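Local coordinates for protein TASOR (Homo sapiens, PDB 6TL1) that forms part of the HUSH complex, which maintains epigenetic silencing by promoting recruitment of the H3K9 methyltransferase SETDB1, at residues A[121-135]-A[198-211]. Numbering follows the deposited sequence.
Sequences LDTGAMGDVVIFKIM and HVCPYAVVSFTYKD
Phe207 lays its ring over Gly127, where the absence of a side chain lets the ring lie flat on the backbone. Gly127 CA sits 4.0 Å from the ring centroid, over one face, in a CH-pi contact. The first torsion of Phe207 (chi1 70°) sets CG between its own N and carbonyl carbon, which swings the ring across strand 126-134. Val129 CG2 meets the ring edge, 3.6 Å from Phe207 CE2. Phe34 meets the same ring edge-to-face.

Tyr209 makes a second CH-pi contact. Leu121 CB lies over one face of its ring, 3.8 Å from the centroid, while Asp122 O approaches the ring edge. Elsewhere, Phe132 CD2 packs on Val199 CG1 at 3.6 Å. One face of the Phe132 ring carries Val130 CG1 from its own strand, and Pro201 CB touches Phe132 CE2.

Backbone hydrogen bonds join the strands antiparallel from Ala125 to Met135. Val129 and Val205 exchange a nearly straight pair, with N-H...O angles of 170° and 168°. Ile131 O is gripped twice, by Tyr202 N at 2.8 Å and by Ala203 N at 3.1 Å. Tyr202 and Ala203, both opposite Ile131, form a classic beta bulge, and the register shifts by one residue there. At the other end, Gly124 and Ala125 both face Tyr209 in a G1 bulge, next to the type II turn from Asp122 to Ala125. Tyr209 N donates to Ala125 O at 2.8 Å.

Among the polar side chains, Ser206 OG lies 2.4 Å from Asp128 OD1, too short for the details of this hydrogen bond to be trusted. Arg38 NE also bonds to this hydroxyl.

Strand 199-209 lies next to strand 34-42 and strand 126-134 next to strand 71-77, so both are interior strands of the five-stranded antiparallel sheet of the pseudo-PARP domain.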
loop_
_atom_site.group_PDB
_atom_site.type_symbol
_atom_site.label_atom_id
_atom_site.label_comp_id
_atom_site.label_asym_id
_atom_site.label_seq_id
_atom_site.Cartn_x
_atom_site.Cartn_y
_atom_site.Cartn_z
ATOM N N LEU A 121 -2.866 -12.377 -12.822
ATOM C CA LEU A 121 -2.348 -13.551 -12.134
ATOM C C LEU A 121 -2.729 -14.821 -12.887
ATOM O O LEU A 121 -3.797 -14.911 -13.499
ATOM C CB LEU A 121 -2.890 -13.625 -10.707
ATOM C CG LEU A 121 -2.540 -12.467 -9.787
ATOM C CD1 LEU A 121 -3.345 -12.532 -8.501
ATOM C CD2 LEU A 121 -1.055 -12.503 -9.491
ATOM N N ASP A 122 -1.831 -15.805 -12.843
ATOM C CA ASP A 122 -2.082 -17.116 -13.423
ATOM C C ASP A 122 -2.931 -17.964 -12.481
ATOM O O ASP A 122 -2.849 -17.832 -11.258
ATOM C CB ASP A 122 -0.763 -17.835 -13.717
ATOM C CG ASP A 122 0.067 -17.135 -14.785
ATOM O OD1 ASP A 122 -0.471 -16.256 -15.493
ATOM O OD2 ASP A 122 1.266 -17.467 -14.911
ATOM N N THR A 123 -3.743 -18.850 -13.057
ATOM C CA THR A 123 -4.549 -19.754 -12.240
ATOM C C THR A 123 -3.661 -20.656 -11.394
ATOM O O THR A 123 -2.652 -21.184 -11.868
ATOM C CB THR A 123 -5.456 -20.632 -13.105
ATOM O OG1 THR A 123 -6.127 -19.828 -14.076
ATOM C CG2 THR A 123 -6.488 -21.337 -12.232
ATOM N N GLY A 124 -4.045 -20.835 -10.133
ATOM C CA GLY A 124 -3.244 -21.620 -9.221
ATOM C C GLY A 124 -2.082 -20.877 -8.606
ATOM O O GLY A 124 -1.302 -21.490 -7.868
ATOM N N ALA A 125 -1.935 -19.586 -8.891
ATOM C CA ALA A 125 -0.859 -18.804 -8.304
ATOM C C ALA A 125 -1.011 -18.723 -6.793
ATOM O O ALA A 125 -2.123 -18.693 -6.256
ATOM C CB ALA A 125 -0.846 -17.393 -8.881
ATOM N N MET A 126 0.129 -18.665 -6.110
ATOM C CA MET A 126 0.178 -18.492 -4.670
ATOM C C MET A 126 1.016 -17.260 -4.356
ATOM O O MET A 126 2.015 -16.993 -5.030
ATOM C CB MET A 126 0.767 -19.744 -4.014
ATOM C CG MET A 126 1.230 -19.558 -2.589
ATOM S SD MET A 126 1.471 -21.129 -1.707
ATOM C CE MET A 126 0.606 -22.311 -2.678
ATOM N N GLY A 127 0.627 -16.531 -3.311
ATOM C CA GLY A 127 1.307 -15.288 -2.995
ATOM C C GLY A 127 1.081 -14.867 -1.562
ATOM O O GLY A 127 0.222 -15.401 -0.851
ATOM N N ASP A 128 1.874 -13.878 -1.155
ATOM C CA ASP A 128 1.775 -13.238 0.148
ATOM C C ASP A 128 1.489 -11.763 -0.065
ATOM O O ASP A 128 2.176 -11.108 -0.851
ATOM C CB ASP A 128 3.084 -13.392 0.932
ATOM C CG ASP A 128 3.398 -14.829 1.266
ATOM O OD1 ASP A 128 2.493 -15.541 1.751
ATOM O OD2 ASP A 128 4.552 -15.251 1.025
ATOM N N VAL A 129 0.486 -11.235 0.631
ATOM C CA VAL A 129 0.114 -9.830 0.510
ATOM C C VAL A 129 0.253 -9.189 1.884
ATOM O O VAL A 129 -0.348 -9.663 2.857
ATOM C CB VAL A 129 -1.312 -9.660 -0.036
ATOM C CG1 VAL A 129 -1.666 -8.194 -0.140
ATOM C CG2 VAL A 129 -1.442 -10.347 -1.392
ATOM N N VAL A 130 1.064 -8.131 1.964
ATOM C CA VAL A 130 1.169 -7.306 3.166
ATOM C C VAL A 130 0.128 -6.202 3.082
ATOM O O VAL A 130 -0.026 -5.549 2.043
ATOM C CB VAL A 130 2.587 -6.730 3.342
ATOM C CG1 VAL A 130 2.666 -5.813 4.592
ATOM C CG2 VAL A 130 3.587 -7.850 3.550
ATOM N N ILE A 131 -0.653 -6.065 4.145
ATOM C CA ILE A 131 -1.619 -4.989 4.289
ATOM C C ILE A 131 -0.977 -3.915 5.152
ATOM O O ILE A 131 -0.600 -4.173 6.305
ATOM C CB ILE A 131 -2.931 -5.485 4.914
ATOM C CG1 ILE A 131 -3.598 -6.545 4.018
ATOM C CG2 ILE A 131 -3.846 -4.303 5.247
ATOM C CD1 ILE A 131 -4.875 -7.134 4.612
ATOM N N PHE A 132 -0.847 -2.715 4.592
ATOM C CA PHE A 132 -0.310 -1.567 5.309
ATOM C C PHE A 132 -1.440 -0.665 5.752
ATOM O O PHE A 132 -2.380 -0.418 4.991
ATOM C CB PHE A 132 0.638 -0.751 4.427
ATOM C CG PHE A 132 1.874 -1.479 4.040
ATOM C CD1 PHE A 132 1.910 -2.243 2.892
ATOM C CD2 PHE A 132 3.011 -1.406 4.838
ATOM C CE1 PHE A 132 3.067 -2.918 2.532
ATOM C CE2 PHE A 132 4.160 -2.083 4.495
ATOM C CZ PHE A 132 4.187 -2.851 3.338
ATOM N N LYS A 133 -1.329 -0.132 6.963
ATOM C CA LYS A 133 -2.141 1.020 7.294
ATOM C C LYS A 133 -1.374 2.257 6.842
ATOM O O LYS A 133 -0.143 2.302 6.905
ATOM C CB LYS A 133 -2.483 1.088 8.784
ATOM C CG LYS A 133 -1.345 1.375 9.733
ATOM C CD LYS A 133 -1.910 1.592 11.145
ATOM C CE LYS A 133 -0.821 1.762 12.208
ATOM N NZ LYS A 133 -1.426 1.796 13.583
ATOM N N ILE A 134 -2.109 3.231 6.308
ATOM C CA ILE A 134 -1.520 4.421 5.716
ATOM C C ILE A 134 -2.344 5.619 6.143
ATOM O O ILE A 134 -3.503 5.493 6.546
ATOM C CB ILE A 134 -1.463 4.364 4.170
ATOM C CG1 ILE A 134 -2.882 4.149 3.617
ATOM C CG2 ILE A 134 -0.513 3.275 3.729
ATOM C CD1 ILE A 134 -2.984 4.146 2.097
ATOM N N MET A 135 -1.720 6.786 6.044
ATOM C CA MET A 135 -2.418 8.065 6.078
ATOM C C MET A 135 -2.121 8.774 4.775
ATOM O O MET A 135 -0.981 9.197 4.534
ATOM C CB MET A 135 -1.971 8.896 7.274
ATOM C CG MET A 135 -2.387 8.286 8.598
ATOM S SD MET A 135 -1.897 9.339 9.970
ATOM C CE MET A 135 -0.156 8.957 9.979
ATOM N N HIS A 198 4.372 7.385 7.602
ATOM C CA HIS A 198 2.919 7.277 7.539
ATOM C C HIS A 198 2.465 6.056 6.737
ATOM O O HIS A 198 1.317 5.996 6.289
ATOM C CB HIS A 198 2.299 8.582 7.010
ATOM C CG HIS A 198 2.927 9.124 5.762
ATOM N ND1 HIS A 198 4.285 9.329 5.627
ATOM C CD2 HIS A 198 2.369 9.567 4.606
ATOM C CE1 HIS A 198 4.539 9.835 4.434
ATOM N NE2 HIS A 198 3.394 9.984 3.790
ATOM N N VAL A 199 3.346 5.075 6.595
ATOM C CA VAL A 199 3.079 3.752 6.057
ATOM C C VAL A 199 3.556 2.745 7.093
ATOM O O VAL A 199 4.710 2.809 7.534
ATOM C CB VAL A 199 3.813 3.535 4.723
ATOM C CG1 VAL A 199 3.732 2.092 4.306
ATOM C CG2 VAL A 199 3.246 4.485 3.641
ATOM N N CYS A 200 2.667 1.835 7.508
ATOM C CA CYS A 200 3.005 0.886 8.570
ATOM C C CYS A 200 2.398 -0.485 8.288
ATOM O O CYS A 200 1.181 -0.581 8.058
ATOM C CB CYS A 200 2.518 1.411 9.925
ATOM S SG CYS A 200 3.066 0.430 11.332
ATOM N N PRO A 201 3.192 -1.553 8.290
ATOM C CA PRO A 201 2.624 -2.894 8.086
ATOM C C PRO A 201 1.652 -3.259 9.202
ATOM O O PRO A 201 1.922 -3.044 10.389
ATOM C CB PRO A 201 3.850 -3.808 8.081
ATOM C CG PRO A 201 4.866 -3.071 8.861
ATOM C CD PRO A 201 4.631 -1.607 8.592
ATOM N N TYR A 202 0.502 -3.791 8.802
ATOM C CA TYR A 202 -0.620 -4.104 9.675
ATOM C C TYR A 202 -0.990 -5.581 9.682
ATOM O O TYR A 202 -1.275 -6.137 10.749
ATOM C CB TYR A 202 -1.833 -3.258 9.229
ATOM C CG TYR A 202 -3.118 -3.555 9.957
ATOM C CD1 TYR A 202 -3.370 -2.995 11.206
ATOM C CD2 TYR A 202 -4.096 -4.372 9.385
ATOM C CE1 TYR A 202 -4.544 -3.262 11.882
ATOM C CE2 TYR A 202 -5.268 -4.649 10.057
ATOM C CZ TYR A 202 -5.495 -4.087 11.290
ATOM O OH TYR A 202 -6.674 -4.356 11.957
ATOM N N ALA A 203 -0.973 -6.244 8.524
ATOM C CA ALA A 203 -1.341 -7.653 8.457
ATOM C C ALA A 203 -0.694 -8.278 7.233
ATOM O O ALA A 203 -0.307 -7.585 6.291
ATOM C CB ALA A 203 -2.867 -7.836 8.402
ATOM N N VAL A 204 -0.588 -9.607 7.259
ATOM C CA VAL A 204 -0.086 -10.394 6.137
ATOM C C VAL A 204 -1.046 -11.550 5.895
ATOM O O VAL A 204 -1.474 -12.216 6.844
ATOM C CB VAL A 204 1.335 -10.928 6.392
ATOM C CG1 VAL A 204 1.895 -11.561 5.131
ATOM C CG2 VAL A 204 2.248 -9.804 6.883
ATOM N N VAL A 205 -1.387 -11.778 4.630
ATOM C CA VAL A 205 -2.209 -12.910 4.228
ATOM C C VAL A 205 -1.487 -13.653 3.119
ATOM O O VAL A 205 -0.721 -13.072 2.342
ATOM C CB VAL A 205 -3.599 -12.472 3.735
ATOM C CG1 VAL A 205 -4.394 -11.829 4.858
ATOM C CG2 VAL A 205 -3.452 -11.528 2.545
ATOM N N SER A 206 -1.722 -14.953 3.060
ATOM C CA SER A 206 -1.297 -15.783 1.948
ATOM C C SER A 206 -2.541 -16.167 1.155
ATOM O O SER A 206 -3.580 -16.480 1.740
ATOM C CB SER A 206 -0.561 -17.026 2.443
ATOM O OG SER A 206 0.707 -16.683 2.974
ATOM N N PHE A 207 -2.454 -16.125 -0.171
ATOM C CA PHE A 207 -3.600 -16.441 -1.008
ATOM C C PHE A 207 -3.246 -17.516 -2.025
ATOM O O PHE A 207 -2.083 -17.725 -2.375
ATOM C CB PHE A 207 -4.135 -15.201 -1.758
ATOM C CG PHE A 207 -3.218 -14.689 -2.855
ATOM C CD1 PHE A 207 -3.219 -15.264 -4.114
ATOM C CD2 PHE A 207 -2.392 -13.603 -2.630
ATOM C CE1 PHE A 207 -2.382 -14.790 -5.116
ATOM C CE2 PHE A 207 -1.563 -13.120 -3.625
ATOM C CZ PHE A 207 -1.558 -13.715 -4.871
ATOM N N THR A 208 -4.277 -18.179 -2.524
ATOM C CA THR A 208 -4.180 -18.883 -3.789
ATOM C C THR A 208 -5.194 -18.257 -4.731
ATOM O O THR A 208 -6.214 -17.715 -4.291
ATOM C CB THR A 208 -4.417 -20.392 -3.658
ATOM O OG1 THR A 208 -5.665 -20.641 -2.998
ATOM C CG2 THR A 208 -3.284 -21.022 -2.864
ATOM N N TYR A 209 -4.865 -18.266 -6.016
ATOM C CA TYR A 209 -5.674 -17.632 -7.047
ATOM C C TYR A 209 -6.161 -18.678 -8.052
ATOM O O TYR A 209 -5.361 -19.465 -8.571
ATOM C CB TYR A 209 -4.874 -16.508 -7.731
ATOM C CG TYR A 209 -5.631 -15.775 -8.815
ATOM C CD1 TYR A 209 -6.500 -14.730 -8.504
ATOM C CD2 TYR A 209 -5.457 -16.103 -10.147
ATOM C CE1 TYR A 209 -7.189 -14.056 -9.503
ATOM C CE2 TYR A 209 -6.142 -15.435 -11.142
ATOM C CZ TYR A 209 -7.005 -14.416 -10.811
ATOM O OH TYR A 209 -7.683 -13.756 -11.805
ATOM N N LYS A 210 -7.476 -18.668 -8.312
ATOM C CA LYS A 210 -8.219 -19.453 -9.307
ATOM C C LYS A 210 -9.000 -18.457 -10.161
ATOM O O LYS A 210 -9.825 -17.719 -9.616
ATOM C CB LYS A 210 -9.260 -20.390 -8.634
ATOM C CG LYS A 210 -8.936 -21.745 -7.907
ATOM C CD LYS A 210 -8.454 -22.876 -8.891
ATOM C CE LYS A 210 -8.307 -24.346 -8.286
ATOM N NZ LYS A 210 -7.520 -24.394 -6.979
ATOM N N ASP A 211 -8.781 -18.409 -11.476
ATOM C CA ASP A 211 -9.564 -17.422 -12.255
ATOM C C ASP A 211 -11.030 -17.835 -12.502
ATOM O O ASP A 211 -11.472 -18.926 -12.136
ATOM C CB ASP A 211 -8.922 -17.113 -13.613
ATOM C CG ASP A 211 -8.600 -18.358 -14.401
ATOM O OD1 ASP A 211 -8.522 -18.284 -15.645
ATOM O OD2 ASP A 211 -8.417 -19.413 -13.762
#